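Salt-tolerant glutaminase (Micrococcus luteus, PDB 3AGD) probably catalyses the hydrolysis of L-glutamine to L-glutamate and ammonium, as a salt-tolerant member of the glutaminase family. Local coordinates at residues F39-A44 and H51-A56; A251-P256 and A294-S299. All coordinates share one frame; numbering follows the deposited sequence.

Contact 1: F39-A44 and H51-A56; sequences FGIALA and HCAGDA
Ile41 and Ala53 face each other as an antiparallel hydrogen-bonded pair: Ile41 N gives its hydrogen to Ala53 O at 3.0 Å, nearly along the C=O axis, and Ala53 N returns one to Ile41 O. Leu43 and His51 form the second such pair, with Leu43 N to His51 O at 2.7 Å. At the other end the ladder continues past the strand, where Asp55 N reaches Phe39 O from above the carbonyl plane, 48° out of it. The carboxylate of Asp55 supplies one more bond: OD2 receives Phe39 N at 2.9 Å on its anti lone pair, CG being set beside Asp55's own backbone N (chi1 -53°). Strands 40-44 and 50-54 are thus a beta hairpin at one edge of the five-stranded antiparallel sheet of the glutaminase domain, whose fold is related to that of beta-lactamases; strand 273-278 bonds to the far side of 40-44. Apolar contacts divide between the two faces. Ala42 CB meets Cys52 CB at 3.7 Å, on the side packed by helix 201-212. On the face covered by helix 4-16, the CG2 branch of Ile41 comes within 4.2 Å of Ala53 CB. Among the polar contacts outside the hairpin, His51 NE2 is hydrogen-bonded to Glu341 of the second subunit, and the His51 ring meets that of His3. Gly40 CA approaches Ala53 O at 3.6 Å in a CA-H...O contact.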
loop_
_atom_site.group_PDB
_atom_site.type_symbol
_atom_site.label_atom_id
_atom_site.label_comp_id
_atom_site.label_asym_id
_atom_site.label_seq_id
_atom_site.Cartn_x
_atom_site.Cartn_y
_atom_site.Cartn_z
ATOM N N PHE A 39 13.846 -19.097 18.488
ATOM C CA PHE A 39 12.703 -18.445 17.858
ATOM C C PHE A 39 12.471 -17.060 18.463
ATOM O O PHE A 39 12.081 -16.935 19.624
ATOM C CB PHE A 39 11.464 -19.330 18.051
ATOM C CG PHE A 39 10.244 -18.880 17.286
ATOM C CD1 PHE A 39 10.339 -17.957 16.250
ATOM C CD2 PHE A 39 8.994 -19.418 17.584
ATOM C CE1 PHE A 39 9.212 -17.577 15.525
ATOM C CE2 PHE A 39 7.858 -19.044 16.862
ATOM C CZ PHE A 39 7.970 -18.120 15.829
ATOM N N GLY A 40 12.719 -16.025 17.669
ATOM C CA GLY A 40 12.534 -14.668 18.145
ATOM C C GLY A 40 11.771 -13.803 17.162
ATOM O O GLY A 40 11.735 -14.089 15.962
ATOM N N ILE A 41 11.167 -12.734 17.669
ATOM C CA ILE A 41 10.393 -11.830 16.838
ATOM C C ILE A 41 10.434 -10.413 17.407
ATOM O O ILE A 41 10.512 -10.226 18.619
ATOM C CB ILE A 41 8.928 -12.303 16.755
ATOM C CG1 ILE A 41 8.154 -11.452 15.751
ATOM C CG2 ILE A 41 8.283 -12.217 18.131
ATOM C CD1 ILE A 41 6.837 -12.073 15.355
ATOM N N ALA A 42 10.379 -9.418 16.529
ATOM C CA ALA A 42 10.414 -8.028 16.962
ATOM C C ALA A 42 9.694 -7.127 15.974
ATOM O O ALA A 42 9.752 -7.344 14.760
ATOM C CB ALA A 42 11.859 -7.564 17.121
ATOM N N LEU A 43 9.011 -6.118 16.503
ATOM C CA LEU A 43 8.294 -5.160 15.680
ATOM C C LEU A 43 8.802 -3.772 16.025
ATOM O O LEU A 43 8.875 -3.415 17.196
ATOM C CB LEU A 43 6.789 -5.220 15.955
ATOM C CG LEU A 43 6.035 -6.540 15.768
ATOM C CD1 LEU A 43 4.551 -6.301 16.022
ATOM C CD2 LEU A 43 6.250 -7.082 14.368
ATOM N N ALA A 44 9.168 -3.003 15.005
ATOM C CA ALA A 44 9.648 -1.639 15.196
ATOM C C ALA A 44 8.614 -0.738 14.546
ATOM O O ALA A 44 8.349 -0.852 13.353
ATOM C CB ALA A 44 11.001 -1.452 14.535
ATOM N N HIS A 51 8.679 -3.640 20.079
ATOM C CA HIS A 51 8.007 -4.702 20.815
ATOM C C HIS A 51 8.598 -6.033 20.364
ATOM O O HIS A 51 8.601 -6.335 19.171
ATOM C CB HIS A 51 6.500 -4.679 20.522
ATOM C CG HIS A 51 5.874 -3.323 20.656
ATOM N ND1 HIS A 51 5.977 -2.564 21.802
ATOM C CD2 HIS A 51 5.132 -2.594 19.788
ATOM C CE1 HIS A 51 5.325 -1.426 21.634
ATOM N NE2 HIS A 51 4.803 -1.419 20.421
ATOM N N CYS A 52 9.096 -6.829 21.305
ATOM C CA CYS A 52 9.682 -8.115 20.944
ATOM C C CYS A 52 9.401 -9.224 21.936
ATOM O O CYS A 52 8.859 -8.992 23.012
ATOM C CB CYS A 52 11.197 -7.993 20.774
ATOM S SG CYS A 52 11.856 -6.344 20.969
ATOM N N ALA A 53 9.796 -10.435 21.557
ATOM C CA ALA A 53 9.614 -11.622 22.384
ATOM C C ALA A 53 10.518 -12.736 21.867
ATOM O O ALA A 53 10.942 -12.712 20.709
ATOM C CB ALA A 53 8.158 -12.070 22.346
ATOM N N GLY A 54 10.808 -13.705 22.731
ATOM C CA GLY A 54 11.655 -14.819 22.345
ATOM C C GLY A 54 13.110 -14.429 22.181
ATOM O O GLY A 54 13.577 -13.482 22.813
ATOM N N ASP A 55 13.823 -15.158 21.324
ATOM C CA ASP A 55 15.239 -14.901 21.063
ATOM C C ASP A 55 15.399 -13.789 20.029
ATOM O O ASP A 55 15.972 -13.995 18.955
ATOM C CB ASP A 55 15.917 -16.177 20.554
ATOM C CG ASP A 55 15.684 -17.366 21.468
ATOM O OD1 ASP A 55 16.081 -17.299 22.653
ATOM O OD2 ASP A 55 15.101 -18.367 21.004
ATOM N N ALA A 56 14.900 -12.606 20.369
ATOM C CA ALA A 56 14.958 -11.460 19.473
ATOM C C ALA A 56 16.291 -10.720 19.513
ATOM O O ALA A 56 16.481 -9.748 18.784
ATOM C CB ALA A 56 13.822 -10.500 19.803
#

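Contact 2: A251-P256 and A294-S299; sequences ADVGIP and ACRRLS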
loop_
_atom_site.group_PDB
_atom_site.type_symbol
_atom_site.label_atom_id
_atom_site.label_comp_id
_atom_site.label_asym_id
_atom_site.label_seq_id
_atom_site.Cartn_x
_atom_site.Cartn_y
_atom_site.Cartn_z
ATOM N N ALA A 251 -1.226 -11.059 -1.936
ATOM C CA ALA A 251 -2.655 -11.245 -1.679
ATOM C C ALA A 251 -2.970 -11.865 -0.321
ATOM O O ALA A 251 -3.821 -11.358 0.414
ATOM C CB ALA A 251 -3.286 -12.096 -2.786
ATOM N N ASP A 252 -2.292 -12.960 0.014
ATOM C CA ASP A 252 -2.548 -13.643 1.278
ATOM C C ASP A 252 -2.032 -12.940 2.531
ATOM O O ASP A 252 -2.713 -12.917 3.553
ATOM C CB ASP A 252 -1.959 -15.062 1.260
ATOM C CG ASP A 252 -2.426 -15.883 0.075
ATOM O OD1 ASP A 252 -3.568 -15.692 -0.390
ATOM O OD2 ASP A 252 -1.647 -16.740 -0.385
ATOM N N VAL A 253 -0.832 -12.373 2.456
ATOM C CA VAL A 253 -0.229 -11.732 3.619
ATOM C C VAL A 253 -0.201 -10.210 3.517
ATOM O O VAL A 253 -0.561 -9.508 4.466
ATOM C CB VAL A 253 1.213 -12.274 3.837
ATOM C CG1 VAL A 253 1.724 -11.888 5.209
ATOM C CG2 VAL A 253 1.221 -13.787 3.681
ATOM N N GLY A 254 0.236 -9.704 2.368
ATOM C CA GLY A 254 0.280 -8.267 2.174
ATOM C C GLY A 254 1.382 -7.541 2.923
ATOM O O GLY A 254 1.292 -6.329 3.137
ATOM N N ILE A 255 2.420 -8.267 3.323
ATOM C CA ILE A 255 3.537 -7.660 4.042
ATOM C C ILE A 255 4.840 -7.862 3.274
ATOM O O ILE A 255 5.395 -8.960 3.261
ATOM C CB ILE A 255 3.699 -8.268 5.457
ATOM C CG1 ILE A 255 2.448 -7.991 6.293
ATOM C CG2 ILE A 255 4.920 -7.655 6.157
ATOM C CD1 ILE A 255 2.500 -8.598 7.691
ATOM N N PRO A 256 5.337 -6.807 2.608
ATOM C CA PRO A 256 6.587 -6.928 1.849
ATOM C C PRO A 256 7.632 -7.621 2.726
ATOM O O PRO A 256 7.901 -7.171 3.837
ATOM C CB PRO A 256 6.938 -5.477 1.546
ATOM C CG PRO A 256 5.579 -4.830 1.392
ATOM C CD PRO A 256 4.797 -5.434 2.540
ATOM N N ALA A 294 4.972 -16.845 11.137
ATOM C CA ALA A 294 4.753 -15.736 12.058
ATOM C C ALA A 294 4.257 -14.506 11.294
ATOM O O ALA A 294 3.416 -13.759 11.793
ATOM C CB ALA A 294 6.047 -15.409 12.809
ATOM N N CYS A 295 4.774 -14.293 10.086
ATOM C CA CYS A 295 4.342 -13.151 9.282
ATOM C C CYS A 295 2.879 -13.317 8.849
ATOM O O CYS A 295 2.125 -12.341 8.805
ATOM C CB CYS A 295 5.245 -12.984 8.056
ATOM S SG CYS A 295 6.910 -12.361 8.447
ATOM N N ARG A 296 2.479 -14.550 8.538
ATOM C CA ARG A 296 1.099 -14.822 8.141
ATOM C C ARG A 296 0.173 -14.531 9.321
ATOM O O ARG A 296 -0.901 -13.959 9.148
ATOM C CB ARG A 296 0.935 -16.283 7.704
ATOM C CG ARG A 296 1.672 -16.649 6.412
ATOM C CD ARG A 296 1.414 -18.102 6.038
ATOM N NE ARG A 296 2.240 -18.570 4.925
ATOM C CZ ARG A 296 2.044 -18.260 3.645
ATOM N NH1 ARG A 296 1.042 -17.469 3.283
ATOM N NH2 ARG A 296 2.852 -18.760 2.719
ATOM N N ARG A 297 0.597 -14.918 10.523
ATOM C CA ARG A 297 -0.202 -14.679 11.720
ATOM C C ARG A 297 -0.263 -13.192 12.077
ATOM O O ARG A 297 -1.300 -12.703 12.520
ATOM C CB ARG A 297 0.352 -15.481 12.905
ATOM C CG ARG A 297 -0.064 -16.949 12.919
ATOM C CD ARG A 297 -1.562 -17.098 13.208
ATOM N NE ARG A 297 -1.914 -16.771 14.593
ATOM C CZ ARG A 297 -1.787 -17.608 15.620
ATOM N NH1 ARG A 297 -1.318 -18.835 15.429
ATOM N NH2 ARG A 297 -2.126 -17.220 16.845
ATOM N N LEU A 298 0.840 -12.471 11.892
ATOM C CA LEU A 298 0.848 -11.043 12.195
ATOM C C LEU A 298 -0.148 -10.332 11.285
ATOM O O LEU A 298 -0.896 -9.460 11.722
ATOM C CB LEU A 298 2.244 -10.452 11.988
ATOM C CG LEU A 298 3.316 -10.787 13.025
ATOM C CD1 LEU A 298 4.646 -10.189 12.596
ATOM C CD2 LEU A 298 2.904 -10.240 14.379
ATOM N N SER A 299 -0.150 -10.719 10.014
ATOM C CA SER A 299 -1.055 -10.134 9.033
ATOM C C SER A 299 -2.516 -10.427 9.381
ATOM O O SER A 299 -3.365 -9.530 9.343
ATOM C CB SER A 299 -0.741 -10.676 7.635
ATOM O OG SER A 299 -1.791 -10.381 6.726
HETATM O O HOH W 1 0.993 -16.513 0.385
HETATM O O HOH W 2 -2.053 -14.292 6.666
HETATM O O HOH W 3 -3.574 -12.076 5.928
#
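Val253 divides its two methyl groups between the backbone of helix 289-301 and the side chain of Arg296. CG1, anti to the backbone N (chi1 -166°), reaches Cys295 O at 3.6 Å and also touches Ser299 CB, one helical turn further on. CG2 goes the other way, to Arg296, lying 3.7 Å from NH1 and near CG as well; the valine and the extended arginine cross at about a right angle. Ser299 carries the polar half of the contact. Its OG, anti to the backbone N (chi1 166°), lies 2.7 Å from Val253 O and is also near Leu304 O. A water also donates to OG at 2.6 Å and to Asp252 O, joining the serine to the end of the short helix 249-252. Ile255 comes in beside the valine: its CD1 lies 3.9 Å from both Ser299 CB and Cys295 O, with strand 273-278 packing against it through Ile275. The charged atoms of Asp252 and Arg296 are not in contact, OD2 and NH1 being 4.6 Å apart, although Asp252 CB sits at the edge of the guanidinium. A water bridges them, accepting from NH1 in the guanidinium plane at 3.1 Å and donating to OD2, which is held in addition by Gln248 N. Beyond Val253 the chain leaves helical geometry at Gly254 with positive phi (73°) and turns towards strand 257-259. The arrangement is a helix-to-strand connection packed against a neighbouring helix, here the link that leads from helix 249-252 into an outer strand of the glutaminase domain's antiparallel sheet.

Overall arrangement
Contacts 1 and 2 have centres about 16 Å apart and meet directly through helix 289-301: Leu298 and Ala294 of 294-299 meet the hairpin, while Cys295, Arg296 and Ser299 of the same turns meet 251-256. Leu298 CD1 is the main point of junction, 3.9 Å from Leu43 CD2 and 4.0 Å from Ile41 CD1; Ala294 CB also lies 4.3 Å from Ile41 CD1. One sheet unites them, since the hairpin of contact 1 forms one edge and the chain of contact 2 runs into strand 257-259 at the other. Contact 1 is remote from the glutamate-binding residues. In contact 2 the side chain of Arg296 lies about 11 Å from that of Tyr243, a predicted substrate-binding residue.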